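Iron(III) ABC transporter, periplasmic iron-compound-binding protein (Vibrio cholerae, PDB 5GGY) probably binds iron(III) hydroxamate siderophores such as Desferal in the periplasm and hands them to an ABC transporter for iron uptake. Local coordinates at residues L159-T164 against G190-L195; L175-S180 against P198-G203. All blocks are in the same frame, centred on the assembly; numbering follows the deposited sequence.

Contact 1: L159-T164 against G190-L195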
loop_
_atom_site.group_PDB
_atom_site.type_symbol
_atom_site.label_atom_id
_atom_site.label_comp_id
_atom_site.label_asym_id
_atom_site.label_seq_id
_atom_site.Cartn_x
_atom_site.Cartn_y
_atom_site.Cartn_z
ATOM N N LEU A 159 -5.351 -13.653 17.131
ATOM C CA LEU A 159 -5.161 -12.353 17.762
ATOM C C LEU A 159 -6.450 -11.881 18.435
ATOM O O LEU A 159 -7.545 -12.176 17.960
ATOM C CB LEU A 159 -4.683 -11.330 16.727
ATOM C CG LEU A 159 -3.278 -11.587 16.176
ATOM C CD1 LEU A 159 -2.960 -10.648 15.024
ATOM C CD2 LEU A 159 -2.243 -11.445 17.281
ATOM N N PRO A 160 -6.320 -11.150 19.553
ATOM C CA PRO A 160 -7.480 -10.728 20.347
ATOM C C PRO A 160 -8.345 -9.679 19.653
ATOM O O PRO A 160 -7.894 -9.027 18.712
ATOM C CB PRO A 160 -6.840 -10.142 21.609
ATOM C CG PRO A 160 -5.502 -9.670 21.155
ATOM C CD PRO A 160 -5.054 -10.670 20.133
ATOM N N ALA A 161 -9.579 -9.526 20.123
ATOM C CA ALA A 161 -10.479 -8.501 19.606
ATOM C C ALA A 161 -10.218 -7.172 20.306
ATOM O O ALA A 161 -10.094 -7.120 21.529
ATOM C CB ALA A 161 -11.929 -8.924 19.781
ATOM N N VAL A 162 -10.129 -6.100 19.524
ATOM C CA VAL A 162 -9.787 -4.787 20.059
ATOM C C VAL A 162 -10.819 -3.731 19.676
ATOM O O VAL A 162 -11.268 -3.673 18.532
ATOM C CB VAL A 162 -8.395 -4.324 19.569
ATOM C CG1 VAL A 162 -8.066 -2.934 20.102
ATOM C CG2 VAL A 162 -7.323 -5.314 19.987
ATOM N N VAL A 163 -11.203 -2.905 20.642
ATOM C CA VAL A 163 -12.014 -1.732 20.356
ATOM C C VAL A 163 -11.213 -0.472 20.691
ATOM O O VAL A 163 -10.532 -0.403 21.716
ATOM C CB VAL A 163 -13.354 -1.749 21.135
ATOM C CG1 VAL A 163 -13.117 -1.859 22.630
ATOM C CG2 VAL A 163 -14.187 -0.522 20.804
ATOM N N THR A 164 -11.274 0.512 19.802
ATOM C CA THR A 164 -10.537 1.759 19.980
ATOM C C THR A 164 -11.483 2.938 20.178
ATOM O O THR A 164 -12.545 2.999 19.559
ATOM C CB THR A 164 -9.629 2.043 18.780
ATOM O OG1 THR A 164 -9.304 3.437 18.753
ATOM C CG2 THR A 164 -10.333 1.663 17.484
ATOM N N GLY A 190 -3.899 -7.494 11.883
ATOM C CA GLY A 190 -4.407 -8.831 12.124
ATOM C C GLY A 190 -5.409 -8.885 13.264
ATOM O O GLY A 190 -5.879 -9.959 13.635
ATOM N N LEU A 191 -5.738 -7.722 13.821
ATOM C CA LEU A 191 -6.666 -7.642 14.944
ATOM C C LEU A 191 -8.123 -7.589 14.488
ATOM O O LEU A 191 -8.426 -7.092 13.403
ATOM C CB LEU A 191 -6.345 -6.418 15.807
ATOM C CG LEU A 191 -4.997 -6.427 16.532
ATOM C CD1 LEU A 191 -4.626 -5.027 16.991
ATOM C CD2 LEU A 191 -5.029 -7.385 17.712
ATOM N N SER A 192 -9.021 -8.107 15.322
ATOM C CA SER A 192 -10.452 -8.049 15.043
ATOM C C SER A 192 -11.124 -7.007 15.934
ATOM O O SER A 192 -10.535 -6.538 16.907
ATOM C CB SER A 192 -11.095 -9.425 15.237
ATOM O OG SER A 192 -10.687 -10.019 16.456
ATOM N N SER A 193 -12.357 -6.645 15.596
ATOM C CA SER A 193 -13.082 -5.617 16.335
ATOM C C SER A 193 -13.917 -6.215 17.461
ATOM O O SER A 193 -14.672 -7.162 17.248
ATOM C CB SER A 193 -13.978 -4.817 15.388
ATOM O OG SER A 193 -13.244 -4.341 14.272
ATOM N N ALA A 194 -13.778 -5.657 18.659
ATOM C CA ALA A 194 -14.532 -6.130 19.814
ATOM C C ALA A 194 -15.947 -5.566 19.797
ATOM O O ALA A 194 -16.887 -6.210 20.264
ATOM C CB ALA A 194 -13.826 -5.753 21.107
ATOM N N LEU A 195 -16.089 -4.360 19.257
ATOM C CA LEU A 195 -17.382 -3.692 19.201
ATOM C C LEU A 195 -17.537 -2.945 17.880
ATOM O O LEU A 195 -17.457 -1.715 17.848
ATOM C CB LEU A 195 -17.535 -2.730 20.382
ATOM C CG LEU A 195 -18.945 -2.527 20.942
ATOM C CD1 LEU A 195 -19.541 -3.853 21.385
ATOM C CD2 LEU A 195 -18.911 -1.542 22.100
#

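Contact 2: L175-S180 against P198-G203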
loop_
_atom_site.group_PDB
_atom_site.type_symbol
_atom_site.label_atom_id
_atom_site.label_comp_id
_atom_site.label_asym_id
_atom_site.label_seq_id
_atom_site.Cartn_x
_atom_site.Cartn_y
_atom_site.Cartn_z
ATOM N N LEU A 175 -16.460 5.856 19.893
ATOM C CA LEU A 175 -16.011 4.594 19.311
ATOM C C LEU A 175 -15.626 4.777 17.851
ATOM O O LEU A 175 -16.368 5.381 17.078
ATOM C CB LEU A 175 -17.094 3.518 19.424
ATOM C CG LEU A 175 -17.429 2.999 20.822
ATOM C CD1 LEU A 175 -18.508 1.930 20.743
ATOM C CD2 LEU A 175 -16.184 2.454 21.499
ATOM N N TYR A 176 -14.468 4.249 17.471
ATOM C CA TYR A 176 -14.017 4.360 16.087
ATOM C C TYR A 176 -14.668 3.294 15.213
ATOM O O TYR A 176 -14.632 2.106 15.529
ATOM C CB TYR A 176 -12.490 4.285 16.008
ATOM C CG TYR A 176 -11.853 5.585 16.436
ATOM C CD1 TYR A 176 -11.751 6.652 15.550
ATOM C CD2 TYR A 176 -11.394 5.762 17.733
ATOM C CE1 TYR A 176 -11.189 7.848 15.940
ATOM C CE2 TYR A 176 -10.830 6.956 18.131
ATOM C CZ TYR A 176 -10.731 7.994 17.232
ATOM O OH TYR A 176 -10.172 9.186 17.622
ATOM N N THR A 177 -15.265 3.743 14.113
ATOM C CA THR A 177 -16.123 2.898 13.294
ATOM C C THR A 177 -15.384 2.230 12.135
ATOM O O THR A 177 -14.165 2.337 12.016
ATOM C CB THR A 177 -17.302 3.712 12.729
ATOM O OG1 THR A 177 -16.822 4.657 11.767
ATOM C CG2 THR A 177 -18.016 4.460 13.850
ATOM N N GLU A 178 -16.145 1.548 11.283
ATOM C CA GLU A 178 -15.592 0.727 10.206
ATOM C C GLU A 178 -14.783 1.534 9.193
ATOM O O GLU A 178 -13.792 1.046 8.652
ATOM C CB GLU A 178 -16.718 -0.018 9.484
ATOM C CG GLU A 178 -16.246 -0.975 8.405
ATOM C CD GLU A 178 -17.393 -1.612 7.646
ATOM O OE1 GLU A 178 -17.130 -2.511 6.818
ATOM O OE2 GLU A 178 -18.555 -1.217 7.877
ATOM N N ASN A 179 -15.203 2.769 8.947
ATOM C CA ASN A 179 -14.549 3.611 7.954
ATOM C C ASN A 179 -13.463 4.502 8.552
ATOM O O ASN A 179 -12.941 5.390 7.879
ATOM C CB ASN A 179 -15.585 4.478 7.239
ATOM C CG ASN A 179 -16.320 5.402 8.186
ATOM O OD1 ASN A 179 -16.453 5.114 9.374
ATOM N ND2 ASN A 179 -16.801 6.525 7.663
ATOM N N SER A 180 -13.127 4.264 9.815
ATOM C CA SER A 180 -12.119 5.071 10.495
ATOM C C SER A 180 -10.709 4.574 10.191
ATOM O O SER A 180 -10.523 3.492 9.638
ATOM C CB SER A 180 -12.356 5.067 12.006
ATOM O OG SER A 180 -12.177 3.772 12.549
ATOM N N PRO A 198 -21.020 0.814 12.506
ATOM C CA PRO A 198 -21.334 1.284 11.154
ATOM C C PRO A 198 -20.572 2.560 10.811
ATOM O O PRO A 198 -20.221 3.309 11.719
ATOM C CB PRO A 198 -22.844 1.541 11.213
ATOM C CG PRO A 198 -23.141 1.750 12.658
ATOM C CD PRO A 198 -22.202 0.840 13.384
ATOM N N PRO A 199 -20.328 2.808 9.514
ATOM C CA PRO A 199 -19.557 3.980 9.081
ATOM C C PRO A 199 -20.210 5.300 9.488
ATOM O O PRO A 199 -21.430 5.445 9.413
ATOM C CB PRO A 199 -19.522 3.835 7.557
ATOM C CG PRO A 199 -20.687 2.964 7.226
ATOM C CD PRO A 199 -20.813 2.013 8.373
ATOM N N LYS A 200 -19.389 6.248 9.927
ATOM C CA LYS A 200 -19.868 7.548 10.378
ATOM C C LYS A 200 -18.946 8.648 9.871
ATOM O O LYS A 200 -17.906 8.368 9.272
ATOM C CB LYS A 200 -19.951 7.590 11.908
ATOM C CG LYS A 200 -20.987 6.659 12.513
ATOM C CD LYS A 200 -22.288 7.389 12.799
ATOM C CE LYS A 200 -23.488 6.479 12.594
ATOM N NZ LYS A 200 -24.746 7.146 13.010
ATOM N N GLU A 201 -19.332 9.897 10.101
ATOM C CA GLU A 201 -18.446 11.013 9.815
ATOM C C GLU A 201 -17.301 10.992 10.822
ATOM O O GLU A 201 -17.515 10.685 11.999
ATOM C CB GLU A 201 -19.193 12.345 9.875
ATOM C CG GLU A 201 -18.367 13.532 9.391
ATOM C CD GLU A 201 -19.069 14.862 9.596
ATOM O OE1 GLU A 201 -20.135 14.882 10.249
ATOM O OE2 GLU A 201 -18.552 15.890 9.106
ATOM N N TRP A 202 -16.092 11.291 10.344
ATOM C CA TRP A 202 -14.863 11.246 11.144
ATOM C C TRP A 202 -14.530 9.843 11.651
ATOM O O TRP A 202 -13.566 9.661 12.397
ATOM C CB TRP A 202 -14.948 12.211 12.333
ATOM C CG TRP A 202 -15.130 13.636 11.933
ATOM C CD1 TRP A 202 -16.259 14.387 12.067
ATOM C CD2 TRP A 202 -14.152 14.484 11.321
ATOM N NE1 TRP A 202 -16.044 15.655 11.581
ATOM C CE2 TRP A 202 -14.758 15.739 11.117
ATOM C CE3 TRP A 202 -12.822 14.304 10.930
ATOM C CZ2 TRP A 202 -14.080 16.809 10.537
ATOM C CZ3 TRP A 202 -12.151 15.367 10.354
ATOM C CH2 TRP A 202 -12.780 16.602 10.163
ATOM N N GLY A 203 -15.321 8.857 11.237
ATOM C CA GLY A 203 -15.124 7.486 11.667
ATOM C C GLY A 203 -15.382 7.299 13.152
ATOM O O GLY A 203 -14.723 6.487 13.799
#

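Contact 1: L159-T164 against G190-L195
Leu191 lays its isobutyl end against one face of strand 161-167, where CD2 lies 3.8 Å from CG2 of Val162 and 4.1 Å from CD of Pro160, whose ring it crosses at a slant. Its CG stands beside the backbone N (chi1 -65°), which brings both methyl groups within range of that Val162 branch, and Leu186 of helix 181-188 covers the same pair. On the other face the small residues gather: Ala161 CB is 3.9 Å from Ala194 CB, and Ser192 OG sits 3.7 Å from Ala161 CB. Beyond them, Val163 CG2 runs alongside Leu195 CB, both side chains pointing the same way. The backbones are tied by a nearly straight bond of 2.7 Å from Val162 N to Ser192 O (174° at the hydrogen) and by a weak one from Ala194 N to Val162 O. Gly190 closes helix 181-188 with a Schellman motif, its positive phi turning the chain into strand 192-193, and its O lies 3.3 Å from Leu159 CD1. Ser193 points away and bonds through OG to Gln183. Parallel pairing of strands 161-167 and 192-193, with helix 181-188 covering the Val162 side, is the alpha/beta packing of the lobes of periplasmic binding proteins.

Contact 2: L175-S180 against P198-G203
Thr177 and Asn179 meet the loop 198-203 from a type I beta turn, Thr177 to Ser180, that links strand 172-176 to helix 181-188. The Asn179 carboxamide grips the backbone of Lys200 at two points, which fix the amide's rotation. Its ND2 gives a nearly straight bond of 2.7 Å to Lys200 O, which lies in the amide plane, while Lys200 N reaches OD1 at 3.2 Å from above that plane. The Pro199 side chain crosses that of Asn179 at about a right angle, its CB 3.6 Å from Asn179 CG. Next to this, Thr177 N bonds to Gly203 O at 2.8 Å, and the same carbonyl oxygen receives a CA-H...O contact from Tyr176. Gly203, with positive phi, brings its O to 3.3 Å from Ser180 CB.

In the second shell, Thr177 OG1 stands between its own backbone N and carbonyl carbon (chi1 69°), a position that brings it within a very short, and therefore doubtful, 2.5 Å of Asn179 OD1. Asn179 ND2 also reaches Asp110 O, tying the turn to a further part of the chain, and Lys200 O takes a second bond, from Gly203 N. Ser180 is the N-cap of helix 181-188, and Thr177 O accepts from both Ser180 N and Ser180 OG, the hydroxyl approaching in the carbonyl plane on a lone pair at 2.5 Å.

Overall arrangement
Contacts 1 and 2 have centres 15 Å apart and share one mixed sheet, in which strands 161-167 and 172-176 are antiparallel neighbours. Their segments alternate along the chain: 159-164, 175-180, 190-195, then 198-203. Helix 181-188 is the connection between them, starting at the turn of contact 2 and ending where contact 1 begins its second segment. They touch directly, through a probable hydrogen bond from Tyr176 N to Thr164 O and through Leu175, which packs on both Val163 and Leu195. The chain spans closed by the two contacts therefore overlap, and both fasten the strand-helix-strand course through helix 181-188 to the same sheet, consistent with one compact lobe of the periplasmic binding protein fold.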